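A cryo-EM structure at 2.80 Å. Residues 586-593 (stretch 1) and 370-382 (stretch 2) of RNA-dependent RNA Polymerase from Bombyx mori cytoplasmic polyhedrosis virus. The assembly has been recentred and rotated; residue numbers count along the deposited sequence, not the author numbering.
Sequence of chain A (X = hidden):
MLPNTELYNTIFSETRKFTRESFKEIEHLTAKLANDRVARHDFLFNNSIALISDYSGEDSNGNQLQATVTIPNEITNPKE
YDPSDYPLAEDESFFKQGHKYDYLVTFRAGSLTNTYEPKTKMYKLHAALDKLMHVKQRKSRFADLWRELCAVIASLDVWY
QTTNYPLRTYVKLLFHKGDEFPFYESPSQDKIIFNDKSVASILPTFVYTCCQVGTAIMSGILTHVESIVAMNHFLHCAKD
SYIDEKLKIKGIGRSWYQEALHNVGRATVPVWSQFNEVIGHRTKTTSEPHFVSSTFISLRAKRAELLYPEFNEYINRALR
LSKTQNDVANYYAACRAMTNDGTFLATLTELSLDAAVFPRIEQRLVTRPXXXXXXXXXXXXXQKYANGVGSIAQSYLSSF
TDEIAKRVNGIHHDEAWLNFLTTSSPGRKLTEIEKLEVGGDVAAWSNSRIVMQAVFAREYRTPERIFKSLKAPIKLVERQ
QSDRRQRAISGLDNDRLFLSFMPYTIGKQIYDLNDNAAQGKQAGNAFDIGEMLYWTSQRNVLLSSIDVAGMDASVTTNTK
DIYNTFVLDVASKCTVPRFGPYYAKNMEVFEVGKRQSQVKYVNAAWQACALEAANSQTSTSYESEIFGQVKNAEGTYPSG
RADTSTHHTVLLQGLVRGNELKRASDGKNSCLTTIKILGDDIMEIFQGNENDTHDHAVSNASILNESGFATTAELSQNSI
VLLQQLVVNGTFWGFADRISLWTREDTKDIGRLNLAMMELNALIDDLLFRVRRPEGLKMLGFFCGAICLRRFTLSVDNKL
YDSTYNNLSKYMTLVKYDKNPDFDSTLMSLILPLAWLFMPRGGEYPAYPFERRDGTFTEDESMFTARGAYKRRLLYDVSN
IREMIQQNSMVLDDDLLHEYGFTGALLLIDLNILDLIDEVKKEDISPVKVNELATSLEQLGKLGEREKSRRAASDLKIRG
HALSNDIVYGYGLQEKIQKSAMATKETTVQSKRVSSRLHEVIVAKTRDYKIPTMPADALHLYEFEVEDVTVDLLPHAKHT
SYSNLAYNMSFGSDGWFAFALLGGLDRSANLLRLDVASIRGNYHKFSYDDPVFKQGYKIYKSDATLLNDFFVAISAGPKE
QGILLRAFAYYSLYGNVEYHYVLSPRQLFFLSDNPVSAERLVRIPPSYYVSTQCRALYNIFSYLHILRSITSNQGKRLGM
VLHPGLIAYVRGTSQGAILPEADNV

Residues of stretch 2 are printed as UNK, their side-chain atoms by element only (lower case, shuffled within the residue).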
# COMPACT_ATOMS: atom_id res chain seq x y z
N ASN A 586 -14.97 32.66 -6.12
CA ASN A 586 -16.18 32.86 -5.34
C ASN A 586 -17.22 31.83 -5.74
O ASN A 586 -17.39 31.50 -6.91
CB ASN A 586 -16.75 34.26 -5.53
CG ASN A 586 -15.90 35.33 -4.90
OD1 ASN A 586 -15.35 35.14 -3.82
ND2 ASN A 586 -15.79 36.46 -5.58
N MET A 587 -17.96 31.35 -4.74
CA MET A 587 -18.77 30.15 -4.90
C MET A 587 -20.05 30.33 -4.12
O MET A 587 -20.02 30.79 -2.97
CB MET A 587 -17.96 28.95 -4.40
CG MET A 587 -18.59 27.59 -4.52
SD MET A 587 -17.36 26.39 -3.98
CE MET A 587 -18.32 24.89 -3.92
N GLU A 588 -21.19 30.02 -4.74
CA GLU A 588 -22.47 30.10 -4.05
C GLU A 588 -22.56 28.99 -3.02
O GLU A 588 -22.16 27.85 -3.27
CB GLU A 588 -23.61 30.00 -5.05
CG GLU A 588 -24.98 30.22 -4.46
CD GLU A 588 -26.08 30.09 -5.49
OE1 GLU A 588 -25.76 29.85 -6.67
OE2 GLU A 588 -27.26 30.23 -5.12
N VAL A 589 -23.08 29.32 -1.84
CA VAL A 589 -22.88 28.46 -0.68
C VAL A 589 -24.07 28.61 0.26
O VAL A 589 -24.77 29.62 0.25
CB VAL A 589 -21.53 28.83 -0.01
CG1 VAL A 589 -21.62 30.08 0.84
CG2 VAL A 589 -20.96 27.71 0.74
N PHE A 590 -24.32 27.57 1.05
CA PHE A 590 -25.37 27.60 2.06
C PHE A 590 -24.77 27.61 3.46
O PHE A 590 -23.66 27.12 3.68
CB PHE A 590 -26.32 26.41 1.95
CG PHE A 590 -27.19 26.45 0.74
CD1 PHE A 590 -28.17 27.41 0.61
CD2 PHE A 590 -27.07 25.50 -0.25
CE1 PHE A 590 -28.98 27.45 -0.49
CE2 PHE A 590 -27.89 25.52 -1.36
CZ PHE A 590 -28.84 26.50 -1.48
N GLU A 591 -25.51 28.18 4.40
CA GLU A 591 -25.09 28.24 5.79
C GLU A 591 -26.28 27.97 6.70
O GLU A 591 -27.41 28.30 6.36
CB GLU A 591 -24.47 29.60 6.15
CG GLU A 591 -23.12 29.85 5.51
CD GLU A 591 -22.55 31.18 5.89
OE1 GLU A 591 -23.24 31.95 6.59
OE2 GLU A 591 -21.40 31.46 5.49
N VAL A 592 -26.00 27.37 7.85
CA VAL A 592 -27.04 27.11 8.84
C VAL A 592 -27.47 28.42 9.49
O VAL A 592 -26.64 29.21 9.95
CB VAL A 592 -26.55 26.08 9.87
CG1 VAL A 592 -27.37 26.14 11.15
CG2 VAL A 592 -26.75 24.74 9.29
N GLY A 593 -28.78 28.65 9.51
CA GLY A 593 -29.33 29.89 10.01
C GLY A 593 -29.76 30.77 8.86
O GLY A 593 -30.82 31.40 8.91
N UNK A 370 -22.66 18.08 12.74
CA UNK A 370 -23.60 19.07 12.23
C UNK A 370 -22.94 19.89 11.13
O UNK A 370 -21.85 20.44 11.31
c UNK A 370 -24.07 19.98 13.35
N UNK A 371 -23.59 19.94 9.97
CA UNK A 371 -23.05 20.62 8.80
C UNK A 371 -23.31 22.11 8.95
O UNK A 371 -24.47 22.53 9.04
c UNK A 371 -23.68 20.08 7.51
c UNK A 371 -23.29 20.92 6.32
c UNK A 371 -23.25 18.66 7.30
N UNK A 372 -22.25 22.91 8.97
CA UNK A 372 -22.38 24.35 9.20
C UNK A 372 -22.41 25.14 7.90
O UNK A 372 -23.17 26.11 7.80
c UNK A 372 -19.86 24.78 12.13
c UNK A 372 -21.22 24.84 10.06
c UNK A 372 -22.33 24.74 12.30
c UNK A 372 -21.13 24.31 11.49
N UNK A 373 -21.58 24.78 6.93
CA UNK A 373 -21.55 25.44 5.63
C UNK A 373 -21.67 24.37 4.56
O UNK A 373 -21.15 23.26 4.72
s UNK A 373 -18.68 27.97 3.93
c UNK A 373 -18.75 29.20 5.21
c UNK A 373 -20.25 26.24 5.46
c UNK A 373 -20.22 27.10 4.23
N UNK A 374 -22.35 24.69 3.47
CA UNK A 374 -22.75 23.66 2.53
C UNK A 374 -22.77 24.18 1.10
O UNK A 374 -23.15 25.32 0.84
c UNK A 374 -24.13 23.12 2.90
o UNK A 374 -24.54 22.14 1.98
N UNK A 375 -22.41 23.30 0.18
CA UNK A 375 -22.41 23.54 -1.26
C UNK A 375 -23.85 23.69 -1.77
O UNK A 375 -24.82 23.39 -1.07
c UNK A 375 -21.26 22.69 -3.34
n UNK A 375 -20.63 21.72 -3.98
c UNK A 375 -21.70 22.38 -1.95
o UNK A 375 -21.48 23.80 -3.84
N UNK A 376 -23.99 24.14 -3.01
CA UNK A 376 -25.31 24.20 -3.65
C UNK A 376 -25.85 22.82 -4.00
O UNK A 376 -27.06 22.68 -4.19
o UNK A 376 -24.24 24.59 -5.78
c UNK A 376 -24.97 26.50 -4.53
c UNK A 376 -25.26 25.07 -4.90
N UNK A 377 -25.00 21.80 -4.07
CA UNK A 377 -25.43 20.41 -4.13
C UNK A 377 -25.72 19.83 -2.75
O UNK A 377 -25.86 18.61 -2.63
c UNK A 377 -26.18 17.65 -8.16
n UNK A 377 -25.21 18.19 -7.43
c UNK A 377 -24.36 19.55 -4.80
n UNK A 377 -26.30 16.34 -8.23
c UNK A 377 -25.00 19.63 -7.28
c UNK A 377 -23.96 19.95 -6.21
n UNK A 377 -27.01 18.43 -8.83
N UNK A 378 -25.76 20.69 -1.72
CA UNK A 378 -25.94 20.34 -0.31
C UNK A 378 -24.83 19.44 0.21
O UNK A 378 -25.02 18.68 1.16
c UNK A 378 -27.32 19.74 -0.04
c UNK A 378 -28.44 20.68 -0.34
n UNK A 378 -30.00 22.22 -0.36
n UNK A 378 -29.06 20.72 -1.56
c UNK A 378 -30.00 21.65 -1.54
c UNK A 378 -29.03 21.64 0.42
N UNK A 379 -23.64 19.55 -0.37
CA UNK A 379 -22.47 18.82 0.08
C UNK A 379 -21.69 19.67 1.08
O UNK A 379 -21.63 20.89 0.97
c UNK A 379 -21.54 17.39 -3.40
o UNK A 379 -21.97 16.57 -4.24
o UNK A 379 -20.51 18.06 -3.58
c UNK A 379 -22.31 17.57 -2.11
c UNK A 379 -21.60 18.47 -1.12
N UNK A 380 -21.08 19.00 2.06
CA UNK A 380 -20.53 19.69 3.21
C UNK A 380 -19.19 20.35 2.90
O UNK A 380 -18.31 19.73 2.30
c UNK A 380 -20.37 18.72 4.38
o UNK A 380 -19.80 19.36 5.50
N UNK A 381 -19.06 21.60 3.32
CA UNK A 381 -17.81 22.34 3.28
C UNK A 381 -17.24 22.63 4.66
O UNK A 381 -16.04 22.85 4.79
c UNK A 381 -16.80 23.34 0.42
c UNK A 381 -18.00 23.66 2.53
c UNK A 381 -18.61 24.91 0.49
c UNK A 381 -18.14 23.61 1.02
N UNK A 382 -18.08 22.62 5.70
CA UNK A 382 -17.66 22.93 7.05
C UNK A 382 -18.62 22.25 8.01
O UNK A 382 -19.83 22.30 7.82
c UNK A 382 -17.65 24.43 7.29
c UNK A 382 -17.12 26.37 8.70
c UNK A 382 -17.03 24.87 8.58
n UNK A 382 -14.80 26.80 7.94
c UNK A 382 -16.24 27.04 7.67

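Position 370 carries a single side-chain carbon and touches nothing on stretch 1, which makes it Ala370; Ala370 CB is 6.8 Å from Val592 CG2, the nearest atom there. At 371 one carbon bears two more, the valine fork, so this is Val371. Its side chain points sideways, and the backbone does the touching: Val371 O lies 3.2 Å from Val592 CG2.

Position 372 has four carbons forked at the second, which is leucine. The side chain of Leu372 points away from stretch 1, yet its carbonyl is a fixture of the contact, since Val592 N donates to Leu372 O at 3.1 Å. At 373 the side chain is unbranched, two carbons, a sulfur and a last carbon: Met373. It shares a face of the sheet with Glu591, its CE 3.5 Å from Glu591 OE2, while its CG packs 3.6 Å from Val589 CG2.

Position 374 shows one carbon and one oxygen, a serine. Ser374 pairs with Phe590 in both directions: Phe590 N donates to Ser374 O at 2.5 Å and Ser374 N to Phe590 O at 2.8 Å. Their side chains share the other face, CB to CB 4.1 Å, so the small residue sits beside the large one.

At 375 two carbons end in one oxygen and one nitrogen, a carboxamide, hence Asn375. CA to CB points away, but the end of the side chain comes nearer, bringing OD1 within 3.3 Å of Met587 CE. At 376 one carbon carries an oxygen and a carbon, and that second carbon lies near the stretch 1 backbone at Glu588; this is Thr376. Thr376 N donates to Asn375 OD1 at 2.7 Å, and Thr376 CG2 lies 3.7 Å from Glu588 CG.

Position 377 runs three carbons, a nitrogen, then a carbon with two more nitrogens. This guanidinium identifies Arg377, which points away and bonds elsewhere in the structure. At 378 a carbon leads to a five-membered ring of three carbons and two nitrogens, histidine. The His378 ring is tilted only 10° from that of Phe590, but the centroids are 5.3 Å apart and the rings barely overlap; Phe590 CE2 lies over one face of the imidazole.

Position 379 has three carbons, the last with two oxygens, and is Glu379; 380, one carbon and one oxygen, is Ser380. Neither touches stretch 1. At 381 four carbons fork at the second, giving Leu381, whose CD1 reaches Val589 CG2 at 3.7 Å and Met587 CE at 4.4 Å. Position 382, four carbons in a row ending in nitrogen, is Lys382, out of reach.

The contact is a short antiparallel pairing, held by three backbone hydrogen bonds that do not depend on side-chain identity. The alternation of the strands then puts Met373 beside Glu591 on one face and Ser374 beside Phe590 on the other. Past the pairing, a type I turn from Asn375 to His378 brings the imidazole back to the phenyl ring, and Leu381 joins Met373 in an apolar patch around Val589. Backbone sets the register; side chains fill the space around it.

Stretch 2 (370-382) AVLMSNTRHESLK
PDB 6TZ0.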